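Local coordinates for 4-hydroxy-tetrahydrodipicolinate synthase (Aquifex aeolicus, PDB 2EHH), which probably catalyses, through a Schiff-base intermediate, the condensation of pyruvate with L-aspartate-beta-semialdehyde to 4-hydroxy-tetrahydrodipicolinate, a step of lysine biosynthesis, at residues P193-G198 / E216-A221; P211-E216 / Y234-L239. One frame throughout, in Å; residues are numbered along the deposited sequence.

In the fold
Both contacts hold helix 211-223, the last helix of the barrel, from different neighbours: interaction 1 sets its residues 216-221 against the preceding barrel helix, and interaction 2 sets its first turns, 211-216, against helix 226-242, which follows the barrel. Their centres lie about 12 Å apart; Glu216 belongs to a segment of each but touches across neither. No hydrogen bond crosses either contact. Interaction 1 is fully buried and made by a thioether against one isoleucine and one alanine methyl, whereas interaction 2 lies nearer solvent on its Glu213 side and uses only the aliphatic part of that residue. Residues flanking both contacts also meet the second subunit.

Interaction 1: residues P193-G198 / E216-A221; sequences PMMALG and ELIRAA
The carbonyl oxygen of Met195, whose side chain spans the gap to Ile218 and Ala221, accepts the backbone N-H of Gly198 (Met195 O to Gly198 N 3.0 Å). That bond belongs to a Schellman motif ending the helix: Gly198 has phi 123°, and at this phi a CB would collide with the carbonyl oxygen of Leu197, which calls for glycine. No polar bond crosses to 216-221; the contact is made by the thioether. Met195 CG stands anti to its own carbonyl carbon (chi1 -72°), and the chain runs on extended before turning at chi3 (79°), which lays CE back over the second helix. The CD1 methyl of Ile218 meets the sulfur, Met195 SD to Ile218 CD1 3.6 Å, and the two side chains cross at about a right angle. The terminal methyl touches two neighbours, Ala221 CB at 3.8 Å and Ile218 CG2 at 4.0 Å from Met195 CE. Closer to the backbone, Met195 CB lies 4.0 Å from Ala221 CB, so Ala221 CB is met by the CB, SD and CE of the methionine. Replacing Met195 by an alanine would probably open a gap beside Ile218 CD1, since only the CB-to-CB touch with Ala221 would remain. Both Leu217 and Ile218 also pack on Thr191, at the start of the first helix. Another side of that helix faces the second subunit: Ala196 meets Ala196 of that subunit, and Leu197 O is hydrogen-bonded to Tyr234 OH of that subunit. Ile218 lies about 10 Å, side chain to side chain, from Ile203, predicted to bind pyruvate. Helices 191-196 and 211-223 flank strand 201-204 in sequence, so the contact joins successive outer helices of a TIM barrel.

Interaction 2: residues P211-E216 / Y234-L239; sequences PREVKE and YYLHDL
Leu236 reaches from helix 226-242 into the angle between Glu213 and Val214, and its two methyls make the whole of the close contact. Both straddle one carbon: Glu213 CB lies 3.8 Å from Leu236 CD2 and 4.0 Å from Leu236 CD1. The CD2 methyl also faces the backbone of the next residue, with Val214 N 4.1 Å from Leu236 CD2, and it brushes one branch of the valine, Val214 CG2 to Leu236 CD2 being 4.2 Å. The leucine and valine side chains cross at about a right angle. With chi1 at -111°, off the staggered values, Leu236 turns both methyls toward Glu213 CB. Glu213 offers only its aliphatic base: the chain folds at chi2 (66°), which carries the carboxylate away from the leucine, while the valine is buried. Helices 211-223 and 226-242, consecutive and joined by a very short turn, are inclined to one another; the first closes the TIM barrel, and the second opens the helical C-terminal region that DapA-family enzymes carry beyond it. Behind Leu236, helix 226-242 is kinked where the N-H groups of Asp238 and Leu239 find no carbonyl in the turn before. Tyr288 OH fills the break, hydrogen-bonding to Tyr235 O and to Leu239 N, and the rings of Tyr288 and Tyr235 meet edge-to-face. Behind Val214, helix 211-223 is tied to the barrel by packing of Val214 on Ser5 of strand 4-8 and by the salt bridge from Lys215 NZ to Asp36 OD2. On another side of helix 226-242, Tyr234 O is hydrogen-bonded to Lys175 NZ of the second subunit, and His237 packs on Ser171 of the same subunit.

Interaction 1: residues P193-G198 / E216-A221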
# COMPACT_ATOMS: atom_id res chain seq x y z
N PRO A 193 -10.13 -21.12 -0.55
CA PRO A 193 -9.19 -21.03 0.58
C PRO A 193 -9.84 -20.58 1.89
O PRO A 193 -9.47 -21.04 2.97
CB PRO A 193 -8.11 -20.06 0.07
CG PRO A 193 -8.85 -19.22 -0.97
CD PRO A 193 -9.71 -20.26 -1.67
N MET A 194 -10.82 -19.69 1.82
CA MET A 194 -11.48 -19.23 3.04
C MET A 194 -12.29 -20.36 3.68
O MET A 194 -12.32 -20.50 4.90
CB MET A 194 -12.40 -18.05 2.75
CG MET A 194 -11.67 -16.73 2.60
SD MET A 194 -12.79 -15.35 2.86
CE MET A 194 -11.76 -13.97 2.19
N MET A 195 -12.95 -21.17 2.86
CA MET A 195 -13.74 -22.27 3.42
C MET A 195 -12.83 -23.37 3.96
O MET A 195 -13.18 -24.07 4.91
CB MET A 195 -14.73 -22.80 2.38
CG MET A 195 -15.88 -21.82 2.15
SD MET A 195 -17.16 -22.40 1.04
CE MET A 195 -18.09 -23.48 2.16
N ALA A 196 -11.65 -23.51 3.37
CA ALA A 196 -10.70 -24.52 3.85
C ALA A 196 -10.30 -24.13 5.28
O ALA A 196 -9.95 -24.98 6.09
CB ALA A 196 -9.48 -24.57 2.94
N LEU A 197 -10.38 -22.83 5.58
CA LEU A 197 -10.04 -22.31 6.90
C LEU A 197 -11.23 -22.25 7.86
O LEU A 197 -11.06 -21.92 9.04
CB LEU A 197 -9.42 -20.92 6.78
CG LEU A 197 -7.95 -20.84 6.35
CD1 LEU A 197 -7.60 -19.41 5.94
CD2 LEU A 197 -7.07 -21.29 7.51
N GLY A 198 -12.43 -22.54 7.38
CA GLY A 198 -13.58 -22.51 8.26
C GLY A 198 -14.74 -21.60 7.88
O GLY A 198 -15.74 -21.54 8.60
N GLU A 216 -22.24 -25.77 -6.45
CA GLU A 216 -21.48 -27.02 -6.41
C GLU A 216 -20.13 -26.83 -5.73
O GLU A 216 -19.67 -27.70 -4.99
CB GLU A 216 -21.26 -27.56 -7.83
CG GLU A 216 -22.54 -27.95 -8.55
CD GLU A 216 -22.28 -28.55 -9.92
OE1 GLU A 216 -23.26 -28.80 -10.67
OE2 GLU A 216 -21.10 -28.79 -10.26
N LEU A 217 -19.48 -25.69 -5.99
CA LEU A 217 -18.18 -25.41 -5.37
C LEU A 217 -18.38 -25.38 -3.86
O LEU A 217 -17.63 -26.00 -3.11
CB LEU A 217 -17.64 -24.07 -5.88
CG LEU A 217 -16.32 -23.49 -5.32
CD1 LEU A 217 -16.53 -23.03 -3.89
CD2 LEU A 217 -15.22 -24.52 -5.38
N ILE A 218 -19.41 -24.66 -3.42
CA ILE A 218 -19.72 -24.53 -2.01
C ILE A 218 -20.04 -25.87 -1.33
O ILE A 218 -19.54 -26.15 -0.24
CB ILE A 218 -20.92 -23.59 -1.79
CG1 ILE A 218 -20.58 -22.19 -2.30
CG2 ILE A 218 -21.29 -23.54 -0.32
CD1 ILE A 218 -19.33 -21.60 -1.69
N ARG A 219 -20.86 -26.70 -1.96
CA ARG A 219 -21.19 -27.99 -1.36
C ARG A 219 -19.96 -28.90 -1.24
O ARG A 219 -19.80 -29.60 -0.24
CB ARG A 219 -22.33 -28.67 -2.12
CG ARG A 219 -23.70 -28.26 -1.59
CD ARG A 219 -24.87 -28.93 -2.30
NE ARG A 219 -25.05 -28.40 -3.65
CZ ARG A 219 -26.07 -28.72 -4.45
NH1 ARG A 219 -27.00 -29.56 -4.02
NH2 ARG A 219 -26.16 -28.19 -5.66
N ALA A 220 -19.10 -28.88 -2.25
CA ALA A 220 -17.89 -29.70 -2.21
C ALA A 220 -17.04 -29.27 -1.01
O ALA A 220 -16.53 -30.11 -0.26
CB ALA A 220 -17.10 -29.52 -3.49
N ALA A 221 -16.90 -27.96 -0.82
CA ALA A 221 -16.12 -27.44 0.29
C ALA A 221 -16.77 -27.77 1.62
O ALA A 221 -16.09 -28.17 2.57
CB ALA A 221 -15.96 -25.92 0.16

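Interaction 2: residues P211-E216 / Y234-L239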
# COMPACT_ATOMS: atom_id res chain seq x y z
N PRO A 211 -25.18 -19.79 -11.04
CA PRO A 211 -25.68 -20.23 -9.73
C PRO A 211 -25.38 -21.68 -9.39
O PRO A 211 -24.92 -22.00 -8.29
CB PRO A 211 -27.19 -19.99 -9.82
CG PRO A 211 -27.32 -18.94 -10.87
CD PRO A 211 -26.29 -19.33 -11.89
N ARG A 212 -25.67 -22.57 -10.34
CA ARG A 212 -25.48 -24.00 -10.14
C ARG A 212 -24.03 -24.38 -9.87
O ARG A 212 -23.74 -25.10 -8.91
CB ARG A 212 -25.99 -24.77 -11.37
CG ARG A 212 -27.46 -24.53 -11.68
CD ARG A 212 -27.87 -25.20 -12.97
NE ARG A 212 -27.85 -26.66 -12.87
CZ ARG A 212 -28.87 -27.40 -12.44
NH1 ARG A 212 -30.01 -26.82 -12.08
NH2 ARG A 212 -28.75 -28.72 -12.38
N GLU A 213 -23.12 -23.88 -10.70
CA GLU A 213 -21.71 -24.18 -10.54
C GLU A 213 -21.16 -23.68 -9.21
O GLU A 213 -20.46 -24.41 -8.51
CB GLU A 213 -20.90 -23.56 -11.69
CG GLU A 213 -21.20 -24.12 -13.08
CD GLU A 213 -22.61 -23.81 -13.57
OE1 GLU A 213 -23.19 -22.79 -13.14
OE2 GLU A 213 -23.12 -24.58 -14.40
N VAL A 214 -21.45 -22.43 -8.88
CA VAL A 214 -20.96 -21.87 -7.62
C VAL A 214 -21.50 -22.70 -6.47
O VAL A 214 -20.78 -23.01 -5.52
CB VAL A 214 -21.40 -20.40 -7.45
CG1 VAL A 214 -21.00 -19.91 -6.06
CG2 VAL A 214 -20.75 -19.53 -8.52
N LYS A 215 -22.78 -23.06 -6.55
CA LYS A 215 -23.41 -23.86 -5.52
C LYS A 215 -22.62 -25.15 -5.34
O LYS A 215 -22.36 -25.58 -4.21
CB LYS A 215 -24.86 -24.18 -5.90
CG LYS A 215 -25.57 -25.12 -4.94
CD LYS A 215 -25.58 -24.58 -3.52
CE LYS A 215 -26.33 -25.51 -2.58
NZ LYS A 215 -26.30 -25.01 -1.18
N GLU A 216 -22.24 -25.77 -6.45
CA GLU A 216 -21.48 -27.02 -6.41
C GLU A 216 -20.13 -26.83 -5.73
O GLU A 216 -19.67 -27.70 -4.99
CB GLU A 216 -21.26 -27.56 -7.83
CG GLU A 216 -22.54 -27.95 -8.55
CD GLU A 216 -22.28 -28.55 -9.92
OE1 GLU A 216 -23.26 -28.80 -10.67
OE2 GLU A 216 -21.10 -28.79 -10.26
N TYR A 234 -11.01 -23.93 -10.34
CA TYR A 234 -10.19 -23.64 -11.50
C TYR A 234 -10.97 -23.59 -12.81
O TYR A 234 -10.56 -22.94 -13.76
CB TYR A 234 -9.04 -24.65 -11.58
CG TYR A 234 -7.99 -24.35 -10.54
CD1 TYR A 234 -7.25 -23.16 -10.60
CD2 TYR A 234 -7.78 -25.19 -9.45
CE1 TYR A 234 -6.36 -22.82 -9.60
CE2 TYR A 234 -6.88 -24.86 -8.44
CZ TYR A 234 -6.17 -23.66 -8.52
OH TYR A 234 -5.30 -23.30 -7.52
N TYR A 235 -12.11 -24.27 -12.83
CA TYR A 235 -12.95 -24.25 -14.02
C TYR A 235 -13.60 -22.86 -14.11
O TYR A 235 -13.66 -22.26 -15.18
CB TYR A 235 -14.02 -25.34 -13.91
CG TYR A 235 -15.14 -25.23 -14.92
CD1 TYR A 235 -16.37 -24.68 -14.57
CD2 TYR A 235 -14.96 -25.65 -16.24
CE1 TYR A 235 -17.40 -24.55 -15.50
CE2 TYR A 235 -15.99 -25.53 -17.18
CZ TYR A 235 -17.20 -24.98 -16.80
OH TYR A 235 -18.21 -24.84 -17.73
N LEU A 236 -14.03 -22.36 -12.97
CA LEU A 236 -14.69 -21.06 -12.87
C LEU A 236 -13.74 -19.86 -12.75
O LEU A 236 -14.19 -18.72 -12.74
CB LEU A 236 -15.64 -21.07 -11.67
CG LEU A 236 -17.16 -21.06 -11.83
CD1 LEU A 236 -17.60 -21.82 -13.06
CD2 LEU A 236 -17.78 -21.64 -10.58
N HIS A 237 -12.44 -20.12 -12.66
CA HIS A 237 -11.48 -19.03 -12.49
C HIS A 237 -11.58 -17.92 -13.54
O HIS A 237 -11.55 -16.74 -13.19
CB HIS A 237 -10.04 -19.56 -12.44
CG HIS A 237 -9.08 -18.59 -11.83
ND1 HIS A 237 -9.17 -18.18 -10.51
CD2 HIS A 237 -8.03 -17.91 -12.36
CE1 HIS A 237 -8.23 -17.30 -10.26
NE2 HIS A 237 -7.52 -17.11 -11.36
N ASP A 238 -11.70 -18.29 -14.81
CA ASP A 238 -11.81 -17.29 -15.87
C ASP A 238 -13.04 -16.40 -15.65
O ASP A 238 -12.98 -15.20 -15.90
CB ASP A 238 -11.89 -17.95 -17.25
CG ASP A 238 -10.55 -18.48 -17.72
OD1 ASP A 238 -9.53 -18.22 -17.04
OD2 ASP A 238 -10.51 -19.14 -18.77
N LEU A 239 -14.14 -16.98 -15.19
CA LEU A 239 -15.34 -16.20 -14.93
C LEU A 239 -15.11 -15.26 -13.74
O LEU A 239 -15.47 -14.08 -13.80
CB LEU A 239 -16.53 -17.12 -14.61
CG LEU A 239 -17.84 -16.40 -14.24
CD1 LEU A 239 -18.37 -15.65 -15.45
CD2 LEU A 239 -18.86 -17.42 -13.75